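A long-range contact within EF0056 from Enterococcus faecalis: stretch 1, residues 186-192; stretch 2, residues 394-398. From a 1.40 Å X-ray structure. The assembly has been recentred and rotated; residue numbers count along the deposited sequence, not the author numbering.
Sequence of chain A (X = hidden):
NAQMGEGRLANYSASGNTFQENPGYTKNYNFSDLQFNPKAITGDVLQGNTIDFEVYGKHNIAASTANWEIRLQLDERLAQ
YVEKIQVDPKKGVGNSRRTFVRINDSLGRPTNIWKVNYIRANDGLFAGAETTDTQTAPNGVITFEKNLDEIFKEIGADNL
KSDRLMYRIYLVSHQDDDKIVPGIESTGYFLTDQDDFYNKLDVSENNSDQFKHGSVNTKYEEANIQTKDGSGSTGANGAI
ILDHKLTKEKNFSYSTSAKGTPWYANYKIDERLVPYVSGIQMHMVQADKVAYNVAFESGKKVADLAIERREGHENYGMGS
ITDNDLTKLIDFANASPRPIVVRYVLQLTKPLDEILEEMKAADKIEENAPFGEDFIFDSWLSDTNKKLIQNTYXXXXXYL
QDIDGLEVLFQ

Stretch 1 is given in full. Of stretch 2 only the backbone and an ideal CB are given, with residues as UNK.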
# COMPACT_ATOMS: atom_id res chain seq x y z
N SER A 186 4.41 3.61 -1.39
CA SER A 186 3.30 2.69 -1.49
C SER A 186 2.96 2.51 -2.94
O SER A 186 2.82 3.48 -3.67
CB SER A 186 2.14 3.27 -0.72
OG SER A 186 1.06 2.36 -0.74
N THR A 187 2.84 1.25 -3.36
CA THR A 187 2.50 0.87 -4.73
C THR A 187 1.23 0.03 -4.70
O THR A 187 1.21 -1.02 -4.02
CB THR A 187 3.62 0.06 -5.39
OG1 THR A 187 4.81 0.86 -5.47
CG2 THR A 187 3.24 -0.41 -6.80
N GLY A 188 0.20 0.48 -5.42
CA GLY A 188 -1.10 -0.18 -5.44
C GLY A 188 -1.69 -0.17 -6.83
O GLY A 188 -0.98 0.12 -7.78
N TYR A 189 -2.96 -0.52 -6.94
CA TYR A 189 -3.65 -0.54 -8.21
C TYR A 189 -5.03 0.04 -8.12
O TYR A 189 -5.67 -0.01 -7.08
CB TYR A 189 -3.66 -1.93 -8.87
CG TYR A 189 -4.50 -2.96 -8.14
CD1 TYR A 189 -4.00 -3.65 -7.04
CD2 TYR A 189 -5.79 -3.23 -8.54
CE1 TYR A 189 -4.77 -4.59 -6.38
CE2 TYR A 189 -6.57 -4.16 -7.88
CZ TYR A 189 -6.05 -4.84 -6.81
OH TYR A 189 -6.85 -5.76 -6.16
N PHE A 190 -5.49 0.64 -9.21
CA PHE A 190 -6.84 1.16 -9.28
C PHE A 190 -7.86 0.05 -9.38
O PHE A 190 -7.73 -0.85 -10.19
CB PHE A 190 -6.98 2.10 -10.49
CG PHE A 190 -6.20 3.39 -10.39
CD1 PHE A 190 -6.74 4.50 -9.78
CD2 PHE A 190 -4.93 3.49 -10.95
CE1 PHE A 190 -6.00 5.68 -9.70
CE2 PHE A 190 -4.21 4.68 -10.89
CZ PHE A 190 -4.77 5.77 -10.27
N LEU A 191 -8.88 0.13 -8.55
CA LEU A 191 -9.98 -0.83 -8.58
C LEU A 191 -10.95 -0.50 -9.69
O LEU A 191 -11.18 0.67 -10.02
CB LEU A 191 -10.74 -0.84 -7.26
CG LEU A 191 -9.92 -1.16 -6.02
CD1 LEU A 191 -10.85 -1.20 -4.83
CD2 LEU A 191 -9.19 -2.47 -6.17
N THR A 192 -11.53 -1.54 -10.25
CA THR A 192 -12.49 -1.40 -11.33
C THR A 192 -13.62 -2.37 -11.05
O THR A 192 -13.66 -2.99 -9.99
CB THR A 192 -11.84 -1.72 -12.66
OG1 THR A 192 -11.42 -3.09 -12.67
CG2 THR A 192 -10.63 -0.83 -12.91
N UNK A 394 -6.93 -3.75 2.63
CA UNK A 394 -6.02 -3.34 1.59
C UNK A 394 -5.90 -4.44 0.56
O UNK A 394 -6.06 -5.63 0.85
CB UNK A 394 -4.65 -2.98 2.17
N UNK A 395 -5.61 -4.04 -0.67
CA UNK A 395 -5.33 -5.00 -1.72
C UNK A 395 -4.12 -4.53 -2.48
O UNK A 395 -3.91 -3.33 -2.65
CB UNK A 395 -6.53 -5.18 -2.65
N UNK A 396 -3.32 -5.49 -2.91
CA UNK A 396 -2.09 -5.17 -3.60
C UNK A 396 -1.85 -6.20 -4.67
O UNK A 396 -2.59 -7.16 -4.80
CB UNK A 396 -0.91 -5.10 -2.63
N UNK A 397 -0.81 -5.97 -5.45
CA UNK A 397 -0.54 -6.83 -6.58
C UNK A 397 0.96 -7.10 -6.68
O UNK A 397 1.80 -6.38 -6.11
CB UNK A 397 -1.07 -6.20 -7.87
N UNK A 398 1.27 -8.16 -7.41
CA UNK A 398 2.64 -8.43 -7.83
C UNK A 398 2.61 -8.63 -9.34
O UNK A 398 1.86 -9.47 -9.84
CB UNK A 398 3.23 -9.65 -7.11

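Two strands more than 200 residues apart in sequence cross here almost at right angles (92°), their axes 5.9 Å apart at closest approach. At that angle they share no ladder of backbone hydrogen bonds, and side chains, carbonyl groups and water make the contact.

Position 394 lies beyond the reach of stretch 1. An ideal CB there would find nothing of the first strand within 5.5 Å, so this contact sets no preference. The deposited residue is G394, and it takes no part.

Position 395 is more demanding. Its CA-to-CB bond points toward stretch 1, and the ideal CB sits 3.6 Å from Y189 OH, with L191 CD2 5.2 Å away. The hydroxyl is close and the methyl a little further off, so a short side chain with a polar arm, an apolar arm or both would suit. Serine would answer the hydroxyl, valine the methyl, and threonine both. The residue is T395, in the t rotamer. Its OG1 lies 2.7 Å from Y189 OH, at the edge of the tyrosine ring, a hydrogen-bonding distance at which the phenol proton also has another acceptor within reach. Its CG2 packs 3.9 Å from L191 CD2. The backbone contributes too: a water donates to T395 O and accepts from Y189 N, linking the strands where they do not pair directly.

At position 396 the CA-to-CB direction turns away from stretch 1, and the extended backbone (-145/175) is open to many residues. The ideal CB is 4.8 Å from T187 O, so stretch 1 alone does not require a missing side chain. The residue is G396. G396 CA lies 5.4 Å from G188 CA, the closest CA pair across the two stretches, and G396 O comes within 3.7 Å of Y189 CE1.

Position 397 again points toward stretch 1, its ideal CB 4.0 Å from Y189 CD1. Beyond lie the G188 carbonyl and the T187 methyl, a mostly apolar surface suited to a long or flat side chain such as leucine, methionine, phenylalanine or tyrosine. The deposited Y397, chi1 80° (p), brings its ring up to this surface: CE1 is 3.6 Å from G188 O and 4.0 Å from T187 CG2, while CB packs 4.0 Å from Y189 CD1. A second water accepts from Y397 N and lies within hydrogen-bonding distance of T187 O.

Position 398 is out of reach, and stretch 1 places no demand on it. Y398 is the residue.

Stretch 2 394-398: GTGYY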
# COMPACT_ATOMS: atom_id res chain seq x y z
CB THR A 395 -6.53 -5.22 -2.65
OG1 THR A 395 -6.22 -6.23 -3.62
CG2 THR A 395 -6.93 -3.94 -3.38
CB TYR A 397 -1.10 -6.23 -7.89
CG TYR A 397 -0.24 -5.18 -8.51
CD1 TYR A 397 -0.14 -3.90 -7.95
CD2 TYR A 397 0.51 -5.46 -9.63
CE1 TYR A 397 0.67 -2.94 -8.51
CE2 TYR A 397 1.32 -4.50 -10.19
CZ TYR A 397 1.40 -3.25 -9.62
OH TYR A 397 2.22 -2.31 -10.18
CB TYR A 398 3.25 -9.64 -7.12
CG TYR A 398 4.73 -9.68 -7.29
CD1 TYR A 398 5.31 -10.32 -8.38
CD2 TYR A 398 5.54 -9.04 -6.40
CE1 TYR A 398 6.69 -10.30 -8.55
CE2 TYR A 398 6.90 -9.04 -6.55
CZ TYR A 398 7.46 -9.66 -7.62
OH TYR A 398 8.83 -9.63 -7.76
O HOH W 1 0.49 -3.65 -4.14
O HOH W 2 -4.37 -1.08 -4.40
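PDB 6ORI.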